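Local coordinates for serine-rich secreted cell wall anchored (LPXTG-motif ) protein (Lactobacillus reuteri ATCC 53608, PDB 5NXK) that probably mediates adhesion of the bacterium to its host in the gut, as a surface-anchored serine-rich repeat adhesin whose binding region is a beta-solenoid, at residues A[39-45]-A[71-77]; A[96-102]-A[120-126]; A[166-171]-A[198-204]; A[188-192]-A[225-229]. All blocks are in the same frame, centred on the assembly; numbering follows the deposited sequence.

Contact 1 (A[39-45]-A[71-77]); sequences GNRNITI and KIDLTIE
Six backbone hydrogen bonds zip strand 41-45 to strand 71-77. Arg41 N gives to Lys71 O (3.0 Å) and Asp73 N to Arg41 O (2.9 Å); Ile43 N to Asp73 O (2.8 Å) and Thr75 N to Ile43 O (2.7 Å); Ile45 N to Thr75 O (2.7 Å) and Glu77 N to Ile45 O (2.9 Å). Arg41, Ile43 and Ile45 each bond to the residues flanking their register partners Ile72, Leu74 and Ile76, the parallel pattern; the strands run 10° apart with axes 4.6 Å at closest. Asn40 OD1 starts the zipper, accepting Lys71 N at 2.8 Å. Polar residues suit the solvent face, where a water spans Ile43 O (3.1 Å), Asp73 OD1 (2.8 Å) and Thr75 OG1 (2.7 Å). The other face is aliphatic apart from Arg41: Ile43 and Ile45 take mt rotamers, Leu74 tp, bringing Ile43 CG2 to 3.7 Å from Leu74 CD1 and Ile45 CD1 to 4.2 Å from Ile76 CG1. Stacking of equivalent positions, Ile on Leu, Ile on Ile, Thr44 on Thr75, marks successive beta-solenoid coils. Arg41, curled mmm, turns its guanidinium back to Leu14 O and Ile19 O; strand 97-102 continues the sheet beyond 71-77, and strand 34-36 packs against the aliphatic face.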
# COMPACT_ATOMS: atom_id res chain seq x y z
N GLY A 39 0.15 -18.31 -13.71
CA GLY A 39 0.47 -17.56 -14.92
C GLY A 39 -0.18 -16.20 -15.02
O GLY A 39 -0.45 -15.56 -13.99
N ASN A 40 -0.42 -15.76 -16.25
CA ASN A 40 -1.12 -14.51 -16.50
C ASN A 40 -2.54 -14.60 -15.97
O ASN A 40 -3.26 -15.54 -16.29
CB ASN A 40 -1.15 -14.16 -17.99
CG ASN A 40 0.23 -13.79 -18.55
OD1 ASN A 40 1.03 -13.15 -17.87
ND2 ASN A 40 0.49 -14.18 -19.79
N ARG A 41 -2.94 -13.63 -15.15
CA ARG A 41 -4.28 -13.61 -14.58
C ARG A 41 -4.82 -12.20 -14.56
O ARG A 41 -4.09 -11.24 -14.28
CB ARG A 41 -4.29 -14.19 -13.16
CG ARG A 41 -3.97 -15.68 -13.07
CD ARG A 41 -5.01 -16.56 -13.79
NE ARG A 41 -6.37 -16.45 -13.24
CZ ARG A 41 -6.77 -17.03 -12.11
NH1 ARG A 41 -5.91 -17.74 -11.39
NH2 ARG A 41 -8.02 -16.89 -11.69
N ASN A 42 -6.09 -12.09 -14.90
CA ASN A 42 -6.84 -10.85 -14.76
C ASN A 42 -8.07 -11.14 -13.91
O ASN A 42 -9.04 -11.72 -14.39
CB ASN A 42 -7.22 -10.32 -16.15
CG ASN A 42 -8.11 -9.11 -16.09
OD1 ASN A 42 -8.00 -8.28 -15.18
ND2 ASN A 42 -9.02 -8.99 -17.05
N ILE A 43 -8.04 -10.73 -12.65
CA ILE A 43 -9.05 -11.15 -11.68
C ILE A 43 -9.75 -9.98 -11.03
O ILE A 43 -9.09 -9.05 -10.53
CB ILE A 43 -8.44 -12.03 -10.56
CG1 ILE A 43 -7.76 -13.27 -11.15
CG2 ILE A 43 -9.50 -12.40 -9.54
CD1 ILE A 43 -6.91 -14.04 -10.13
N THR A 44 -11.07 -10.02 -11.03
CA THR A 44 -11.87 -9.01 -10.34
C THR A 44 -12.77 -9.66 -9.31
O THR A 44 -13.59 -10.52 -9.65
CB THR A 44 -12.72 -8.20 -11.32
OG1 THR A 44 -11.86 -7.57 -12.27
CG2 THR A 44 -13.53 -7.14 -10.57
N ILE A 45 -12.63 -9.25 -8.06
CA ILE A 45 -13.54 -9.70 -7.02
C ILE A 45 -14.56 -8.63 -6.75
O ILE A 45 -14.22 -7.53 -6.29
CB ILE A 45 -12.82 -10.03 -5.71
CG1 ILE A 45 -11.78 -11.12 -5.91
CG2 ILE A 45 -13.84 -10.43 -4.64
CD1 ILE A 45 -11.09 -11.56 -4.62
N LYS A 71 2.05 -11.96 -15.58
CA LYS A 71 1.51 -10.77 -14.93
C LYS A 71 0.18 -11.06 -14.25
O LYS A 71 -0.74 -11.59 -14.87
CB LYS A 71 1.34 -9.66 -15.97
CG LYS A 71 0.53 -8.45 -15.54
CD LYS A 71 0.59 -7.38 -16.64
CE LYS A 71 -0.43 -6.27 -16.43
NZ LYS A 71 -0.33 -5.65 -15.09
N ILE A 72 0.06 -10.70 -12.97
CA ILE A 72 -1.24 -10.80 -12.29
C ILE A 72 -1.83 -9.45 -12.00
O ILE A 72 -1.20 -8.61 -11.35
CB ILE A 72 -1.17 -11.58 -10.96
CG1 ILE A 72 -0.91 -13.07 -11.20
CG2 ILE A 72 -2.48 -11.46 -10.18
CD1 ILE A 72 -0.46 -13.79 -9.95
N ASP A 73 -3.04 -9.23 -12.49
CA ASP A 73 -3.80 -8.04 -12.18
C ASP A 73 -4.99 -8.46 -11.31
O ASP A 73 -5.84 -9.23 -11.76
CB ASP A 73 -4.25 -7.34 -13.46
CG ASP A 73 -4.53 -5.87 -13.25
OD1 ASP A 73 -5.56 -5.53 -12.63
OD2 ASP A 73 -3.71 -5.04 -13.72
N LEU A 74 -5.00 -8.04 -10.04
CA LEU A 74 -6.06 -8.42 -9.10
C LEU A 74 -6.82 -7.18 -8.67
O LEU A 74 -6.22 -6.25 -8.14
CB LEU A 74 -5.47 -9.12 -7.87
CG LEU A 74 -6.44 -9.41 -6.71
CD1 LEU A 74 -7.56 -10.37 -7.14
CD2 LEU A 74 -5.68 -9.98 -5.52
N THR A 75 -8.12 -7.15 -8.92
CA THR A 75 -8.97 -6.05 -8.48
C THR A 75 -9.99 -6.52 -7.44
O THR A 75 -10.62 -7.55 -7.63
CB THR A 75 -9.68 -5.41 -9.70
OG1 THR A 75 -8.70 -4.85 -10.58
CG2 THR A 75 -10.62 -4.32 -9.29
N ILE A 76 -10.11 -5.80 -6.33
CA ILE A 76 -11.15 -6.05 -5.35
C ILE A 76 -12.01 -4.80 -5.20
O ILE A 76 -11.48 -3.70 -5.00
CB ILE A 76 -10.57 -6.45 -3.98
CG1 ILE A 76 -9.65 -7.67 -4.13
CG2 ILE A 76 -11.69 -6.73 -2.99
CD1 ILE A 76 -9.05 -8.18 -2.83
N GLU A 77 -13.33 -4.95 -5.37
CA GLU A 77 -14.24 -3.80 -5.32
C GLU A 77 -15.28 -3.99 -4.24
O GLU A 77 -15.77 -5.11 -4.05
CB GLU A 77 -14.98 -3.61 -6.64
CG GLU A 77 -14.16 -3.76 -7.89
CD GLU A 77 -14.98 -3.42 -9.14
OE1 GLU A 77 -14.38 -3.18 -10.21
OE2 GLU A 77 -16.22 -3.42 -9.04
O HOH W 1 -8.05 -6.77 -12.32

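Contact 2 (A[96-102]-A[120-126]); sequences GVDTVTY and GVKTLNL
Side chains stack in matched rows as strand 97-102 lies parallel to strand 122-126, their axes 4.6 Å apart at closest and 12° from parallel. The register pairs Asp98 with Lys122, Thr99 with Thr123, Val100 with Leu124, Thr101 with Asn125 and Tyr102 with Leu126. Before the strands, Gly96 and Gly120 approach to 4.1 Å between CA atoms; a CB on Gly120 would collide with Gly96 C and Val97 N, so glycine suits this spot. In the interior row Leu124 (tp) leans its CD1 to 3.8 Å from Val100 CG1, while Leu126 (mt) sets CD2 beside Tyr102 CB, 4.0 Å away. This stacking of equivalent positions on neighbouring coils is the hallmark of the beta-solenoid. Its buried row ends in a charge pair: Lys122 (mmtt) bends so that NZ meets Asp98 OD2 in a 2.7 Å salt bridge and Gly96 O at 2.8 Å, with Ser94 O a further acceptor. On the opposite face the threonines are all m; Thr99 CG2 packs 3.6 Å from Asn125 ND2, and a water lies 2.7 Å from both Thr99 OG1 and Thr123 OG1. Asn125 ND2 weakly bonds Thr101 OG1 (3.3 Å) while its OD1 accepts from Asn170. Backbone bonds of 2.7 to 3.2 Å run from Asp98 N to Val121 O, Thr123 N to Asp98 O, Val100 N to Thr123 O, Asn125 N to Val100 O and Tyr102 N to Asn125 O.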
# COMPACT_ATOMS: atom_id res chain seq x y z
N GLY A 96 7.49 -11.81 -11.28
CA GLY A 96 7.20 -10.81 -12.29
C GLY A 96 6.27 -9.72 -11.79
O GLY A 96 6.31 -9.35 -10.61
N VAL A 97 5.42 -9.21 -12.67
CA VAL A 97 4.55 -8.08 -12.37
C VAL A 97 3.27 -8.48 -11.63
O VAL A 97 2.53 -9.36 -12.08
CB VAL A 97 4.16 -7.33 -13.68
CG1 VAL A 97 3.15 -6.22 -13.40
CG2 VAL A 97 5.40 -6.77 -14.37
N ASP A 98 3.04 -7.83 -10.48
CA ASP A 98 1.78 -7.92 -9.73
C ASP A 98 1.20 -6.52 -9.61
O ASP A 98 1.90 -5.58 -9.22
CB ASP A 98 1.97 -8.45 -8.31
CG ASP A 98 2.41 -9.89 -8.27
OD1 ASP A 98 1.92 -10.70 -9.09
OD2 ASP A 98 3.26 -10.20 -7.41
N THR A 99 -0.07 -6.39 -9.92
CA THR A 99 -0.79 -5.14 -9.76
C THR A 99 -2.06 -5.43 -8.96
O THR A 99 -2.81 -6.33 -9.32
CB THR A 99 -1.13 -4.51 -11.12
OG1 THR A 99 0.10 -4.23 -11.81
CG2 THR A 99 -1.92 -3.22 -10.94
N VAL A 100 -2.27 -4.69 -7.87
CA VAL A 100 -3.44 -4.84 -7.02
C VAL A 100 -4.22 -3.53 -7.03
O VAL A 100 -3.64 -2.43 -6.89
CB VAL A 100 -3.07 -5.22 -5.56
CG1 VAL A 100 -4.31 -5.23 -4.67
CG2 VAL A 100 -2.33 -6.57 -5.51
N THR A 101 -5.52 -3.63 -7.22
CA THR A 101 -6.38 -2.46 -7.22
C THR A 101 -7.47 -2.64 -6.18
O THR A 101 -8.20 -3.63 -6.20
CB THR A 101 -7.00 -2.24 -8.61
OG1 THR A 101 -5.95 -1.98 -9.54
CG2 THR A 101 -7.97 -1.05 -8.60
N TYR A 102 -7.56 -1.69 -5.25
CA TYR A 102 -8.65 -1.64 -4.29
C TYR A 102 -9.60 -0.53 -4.70
O TYR A 102 -9.19 0.63 -4.76
CB TYR A 102 -8.15 -1.36 -2.87
CG TYR A 102 -7.52 -2.52 -2.12
CD1 TYR A 102 -7.44 -3.79 -2.67
CD2 TYR A 102 -7.00 -2.32 -0.84
CE1 TYR A 102 -6.87 -4.85 -1.95
CE2 TYR A 102 -6.43 -3.35 -0.13
CZ TYR A 102 -6.36 -4.61 -0.69
OH TYR A 102 -5.78 -5.62 0.04
N GLY A 120 9.77 -8.15 -9.92
CA GLY A 120 9.04 -7.36 -10.90
C GLY A 120 8.26 -6.20 -10.29
O GLY A 120 8.16 -6.07 -9.06
N VAL A 121 7.67 -5.39 -11.17
CA VAL A 121 6.99 -4.16 -10.73
C VAL A 121 5.77 -4.47 -9.89
O VAL A 121 4.88 -5.20 -10.33
CB VAL A 121 6.58 -3.29 -11.94
CG1 VAL A 121 5.79 -2.06 -11.49
CG2 VAL A 121 7.82 -2.88 -12.74
N LYS A 122 5.74 -3.91 -8.68
CA LYS A 122 4.63 -4.08 -7.75
C LYS A 122 3.85 -2.77 -7.58
O LYS A 122 4.40 -1.76 -7.10
CB LYS A 122 5.13 -4.56 -6.39
CG LYS A 122 6.10 -5.73 -6.47
CD LYS A 122 5.45 -6.92 -7.17
CE LYS A 122 6.28 -8.20 -6.96
NZ LYS A 122 5.78 -9.30 -7.85
N THR A 123 2.58 -2.82 -7.93
CA THR A 123 1.72 -1.65 -7.95
C THR A 123 0.43 -1.87 -7.15
O THR A 123 -0.26 -2.87 -7.31
CB THR A 123 1.34 -1.28 -9.41
OG1 THR A 123 2.53 -1.11 -10.19
CG2 THR A 123 0.53 0.00 -9.45
N LEU A 124 0.11 -0.89 -6.30
CA LEU A 124 -1.18 -0.85 -5.61
C LEU A 124 -1.95 0.38 -6.05
O LEU A 124 -1.51 1.52 -5.84
CB LEU A 124 -0.99 -0.83 -4.10
CG LEU A 124 -2.26 -0.63 -3.25
CD1 LEU A 124 -3.20 -1.83 -3.42
CD2 LEU A 124 -1.90 -0.43 -1.79
N ASN A 125 -3.10 0.16 -6.67
CA ASN A 125 -3.96 1.28 -7.05
C ASN A 125 -5.09 1.40 -6.04
O ASN A 125 -5.69 0.40 -5.64
CB ASN A 125 -4.51 1.09 -8.47
CG ASN A 125 -3.41 1.04 -9.51
OD1 ASN A 125 -2.58 1.94 -9.58
ND2 ASN A 125 -3.40 -0.01 -10.32
N LEU A 126 -5.37 2.63 -5.61
CA LEU A 126 -6.40 2.89 -4.63
C LEU A 126 -7.44 3.78 -5.28
O LEU A 126 -7.14 4.92 -5.67
CB LEU A 126 -5.81 3.54 -3.36
CG LEU A 126 -4.73 2.71 -2.66
CD1 LEU A 126 -4.16 3.46 -1.46
CD2 LEU A 126 -5.29 1.33 -2.24
O HOH W 2 2.67 -3.58 -11.38

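Contact 3 (A[166-171]-A[198-204]); sequences SNAINI and SGISTVT
Asn167 (m, chi2 107°) points its CB sideways, but the amide reaches across to segment 198-204, where ND2 donates to Ile200 O at 2.9 Å; its OD1 accepts from Lys122 N, so one carboxamide bridges three coils. Ser201 (m) donates from OG to Ser166 O at 3.0 Å, while Ser166 (t) directs its own hydroxyl to Leu191 O. Thr204 takes p, unlike Thr202 (m), which lets OG1 donate to Asn170 OD1 (m) at 2.8 Å and accept a water at 2.6 Å. The backbones of strands 168-171 and 200-204 run parallel, 13° apart and 4.7 Å at closest, with Ala168 on Thr202, Ile169 on Val203 and Asn170 on Thr204. Thr202 N bonds Asn167 O (2.8 Å), Ile169 N Thr202 O (2.9 Å), Thr204 N Ile169 O (3.0 Å) and Ile171 N Thr204 O (2.8 Å). A mostly polar outward row (Thr202, Asn170, Thr204, with small Ala168) and an inward aliphatic row (Ile169 mt, Val203 t, against Leu190) are typical of a beta-solenoid coil.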
# COMPACT_ATOMS: atom_id res chain seq x y z
N SER A 166 6.43 -2.32 -3.29
CA SER A 166 7.76 -1.98 -3.75
C SER A 166 7.82 -0.74 -4.65
O SER A 166 8.66 0.15 -4.45
CB SER A 166 8.38 -3.17 -4.48
OG SER A 166 9.74 -2.91 -4.77
N ASN A 167 6.94 -0.66 -5.65
CA ASN A 167 7.17 0.31 -6.73
C ASN A 167 6.18 1.44 -6.89
O ASN A 167 6.58 2.55 -7.25
CB ASN A 167 7.26 -0.42 -8.07
CG ASN A 167 8.32 -1.49 -8.05
OD1 ASN A 167 7.99 -2.67 -8.00
ND2 ASN A 167 9.59 -1.08 -8.02
N ALA A 168 4.90 1.17 -6.70
CA ALA A 168 3.95 2.27 -6.90
C ALA A 168 2.69 2.16 -6.07
O ALA A 168 2.10 1.09 -5.96
CB ALA A 168 3.58 2.37 -8.37
N ILE A 169 2.30 3.26 -5.45
CA ILE A 169 0.95 3.36 -4.88
C ILE A 169 0.29 4.56 -5.56
O ILE A 169 0.76 5.69 -5.45
CB ILE A 169 0.97 3.52 -3.36
CG1 ILE A 169 1.62 2.30 -2.70
CG2 ILE A 169 -0.43 3.70 -2.80
CD1 ILE A 169 1.79 2.48 -1.22
N ASN A 170 -0.79 4.30 -6.28
CA ASN A 170 -1.44 5.35 -7.05
C ASN A 170 -2.83 5.62 -6.48
O ASN A 170 -3.66 4.73 -6.47
CB ASN A 170 -1.58 4.96 -8.53
CG ASN A 170 -0.24 4.64 -9.18
OD1 ASN A 170 0.70 5.43 -9.11
ND2 ASN A 170 -0.16 3.47 -9.81
N ILE A 171 -3.08 6.84 -6.06
CA ILE A 171 -4.43 7.24 -5.67
C ILE A 171 -5.09 7.75 -6.93
O ILE A 171 -4.66 8.74 -7.52
CB ILE A 171 -4.45 8.32 -4.56
CG1 ILE A 171 -4.06 7.73 -3.19
CG2 ILE A 171 -5.84 8.90 -4.39
CD1 ILE A 171 -2.66 7.19 -3.08
N SER A 198 13.09 -2.63 -11.63
CA SER A 198 12.98 -1.20 -11.97
C SER A 198 13.70 -0.23 -11.05
O SER A 198 14.19 0.80 -11.51
CB SER A 198 11.50 -0.78 -12.03
OG SER A 198 10.92 -0.73 -10.73
N GLY A 199 13.76 -0.53 -9.75
CA GLY A 199 14.40 0.38 -8.82
C GLY A 199 13.69 1.72 -8.65
O GLY A 199 14.27 2.71 -8.20
N ILE A 200 12.41 1.74 -8.99
CA ILE A 200 11.59 2.95 -8.93
C ILE A 200 10.52 2.82 -7.85
O ILE A 200 9.82 1.81 -7.80
CB ILE A 200 10.91 3.22 -10.28
CG1 ILE A 200 11.97 3.43 -11.37
CG2 ILE A 200 9.96 4.43 -10.20
CD1 ILE A 200 11.38 3.43 -12.78
N SER A 201 10.41 3.83 -6.99
CA SER A 201 9.36 3.85 -5.97
C SER A 201 8.57 5.15 -6.08
O SER A 201 9.13 6.24 -5.90
CB SER A 201 9.96 3.71 -4.57
OG SER A 201 10.55 2.43 -4.39
N THR A 202 7.26 5.04 -6.29
CA THR A 202 6.42 6.19 -6.62
C THR A 202 5.07 6.19 -5.92
O THR A 202 4.40 5.17 -5.91
CB THR A 202 6.16 6.26 -8.14
OG1 THR A 202 7.40 6.43 -8.82
CG2 THR A 202 5.26 7.43 -8.49
N VAL A 203 4.70 7.31 -5.32
CA VAL A 203 3.33 7.54 -4.88
C VAL A 203 2.73 8.65 -5.72
O VAL A 203 3.35 9.71 -5.87
CB VAL A 203 3.25 7.93 -3.40
CG1 VAL A 203 1.79 8.25 -2.99
CG2 VAL A 203 3.83 6.80 -2.54
N THR A 204 1.56 8.41 -6.31
CA THR A 204 0.89 9.49 -7.06
C THR A 204 -0.47 9.76 -6.46
O THR A 204 -1.11 8.86 -5.92
CB THR A 204 0.70 9.16 -8.55
OG1 THR A 204 -0.24 8.08 -8.69
CG2 THR A 204 2.01 8.76 -9.19
O HOH W 3 10.59 -3.50 -10.18
O HOH W 4 -2.66 8.46 -9.50

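Contact 4 (A[188-192]-A[225-229]); sequences MWLLT and LDGGR
Two backbone hydrogen bonds join these parallel segments, whose directions differ by 6°: Asp226 N gives to Leu190 O at 2.7 Å and Thr192 N to Asp226 O at 3.0 Å. The register is Leu190 on Leu225, Leu191 on Asp226 and Thr192 on Gly227. Side chains add two polar links. Trp189, chi1 t, brings its indole NE1 to 2.9 Å from Asp226 OD2, near the ring plane, giving the buried carboxylate a donor; Tyr164 meets the indole edge-to-face. Thr192, chi1 p, accepts Gly228 N on OG1 at 2.8 Å just where strand 225-226 gives way to loop. Apolar packing falls on the other side, with Leu190 CD1 (mp) 3.9 Å from Leu225 CD2 (mt), and Ile169 and Val203 closing over Leu190. Asp226 (phi -131°, psi 44°) bends the chain off through the two glycines. The ends of strands 186-191 and 221-226, stacked in parallel before the chain turns into 200-205 and 230-235, form a corner between two faces of the beta-solenoid.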
# COMPACT_ATOMS: atom_id res chain seq x y z
N MET A 188 3.10 4.34 4.42
CA MET A 188 3.43 3.76 3.10
C MET A 188 4.94 3.61 2.99
O MET A 188 5.66 4.60 3.03
CB MET A 188 2.94 4.64 1.96
CG MET A 188 1.43 4.78 1.84
SD MET A 188 1.02 5.96 0.52
CE MET A 188 -0.76 5.82 0.48
N TRP A 189 5.41 2.38 2.83
CA TRP A 189 6.84 2.15 2.67
C TRP A 189 7.07 1.50 1.32
O TRP A 189 6.67 0.35 1.10
CB TRP A 189 7.39 1.26 3.79
CG TRP A 189 8.89 1.23 3.86
CD1 TRP A 189 9.76 1.81 2.99
CD2 TRP A 189 9.69 0.62 4.88
NE1 TRP A 189 11.05 1.60 3.39
CE2 TRP A 189 11.04 0.87 4.55
CE3 TRP A 189 9.40 -0.12 6.04
CZ2 TRP A 189 12.10 0.41 5.34
CZ3 TRP A 189 10.46 -0.57 6.82
CH2 TRP A 189 11.78 -0.30 6.47
N LEU A 190 7.70 2.23 0.41
CA LEU A 190 7.99 1.73 -0.93
C LEU A 190 9.50 1.60 -1.04
O LEU A 190 10.22 2.60 -0.98
CB LEU A 190 7.44 2.65 -2.01
CG LEU A 190 5.92 2.89 -2.05
CD1 LEU A 190 5.49 4.02 -1.11
CD2 LEU A 190 5.44 3.17 -3.48
N LEU A 191 9.96 0.37 -1.18
CA LEU A 191 11.38 0.05 -1.17
C LEU A 191 11.71 -0.85 -2.36
O LEU A 191 10.94 -1.76 -2.69
CB LEU A 191 11.77 -0.63 0.15
CG LEU A 191 13.22 -1.06 0.42
CD1 LEU A 191 13.57 -0.90 1.91
CD2 LEU A 191 13.48 -2.51 -0.06
N THR A 192 12.84 -0.62 -3.01
CA THR A 192 13.35 -1.60 -3.96
C THR A 192 14.70 -2.09 -3.46
O THR A 192 15.46 -1.35 -2.84
CB THR A 192 13.50 -1.03 -5.39
OG1 THR A 192 14.58 -0.09 -5.43
CG2 THR A 192 12.21 -0.32 -5.82
N LEU A 225 10.24 6.47 0.99
CA LEU A 225 10.58 6.11 -0.38
C LEU A 225 12.04 5.62 -0.41
O LEU A 225 12.95 6.37 -0.04
CB LEU A 225 10.38 7.31 -1.31
CG LEU A 225 8.95 7.89 -1.44
CD1 LEU A 225 8.95 9.20 -2.24
CD2 LEU A 225 7.96 6.88 -2.03
N ASP A 226 12.24 4.36 -0.80
CA ASP A 226 13.57 3.75 -0.82
C ASP A 226 13.84 3.06 -2.16
O ASP A 226 14.31 1.92 -2.19
CB ASP A 226 13.71 2.75 0.34
CG ASP A 226 14.02 3.43 1.67
OD1 ASP A 226 14.87 4.36 1.69
OD2 ASP A 226 13.40 3.06 2.69
N GLY A 227 13.49 3.73 -3.26
CA GLY A 227 13.82 3.29 -4.61
C GLY A 227 15.32 3.38 -4.90
O GLY A 227 15.96 4.38 -4.55
N GLY A 228 15.87 2.35 -5.53
CA GLY A 228 17.29 2.34 -5.85
C GLY A 228 17.73 3.36 -6.89
O GLY A 228 18.87 3.81 -6.86
N ARG A 229 16.85 3.71 -7.82
CA ARG A 229 17.19 4.71 -8.85
C ARG A 229 16.27 5.95 -8.83
O ARG A 229 16.71 7.05 -9.15
CB ARG A 229 17.22 4.10 -10.26
CG ARG A 229 15.90 3.63 -10.86
CD ARG A 229 15.99 3.54 -12.42
NE ARG A 229 15.70 4.83 -13.06
CZ ARG A 229 16.56 5.56 -13.76
NH1 ARG A 229 17.80 5.12 -13.96
NH2 ARG A 229 16.19 6.74 -14.27

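In the fold
From the N terminus, contact 1 closes the loop between strands 41-46 and 71-77, and contact 2 closes the next, from 97-102 to 122-127; the two lie in series and join through strands 71-77 and 97-102, neighbours in one long parallel sheet. Contact 3 then closes the loop from 168-171 to 200-205 and extends that sheet, since strand 168-171 lies beside 122-127. Contact 4 closes the loop from 186-191 to 221-226, in the sheet of a different face. Its segments alternate with those of contact 3 along the chain, so these two loops cross, and their centres lie 8 Å apart. Contacts 1 and 4 are farthest apart, about 24 Å between centres.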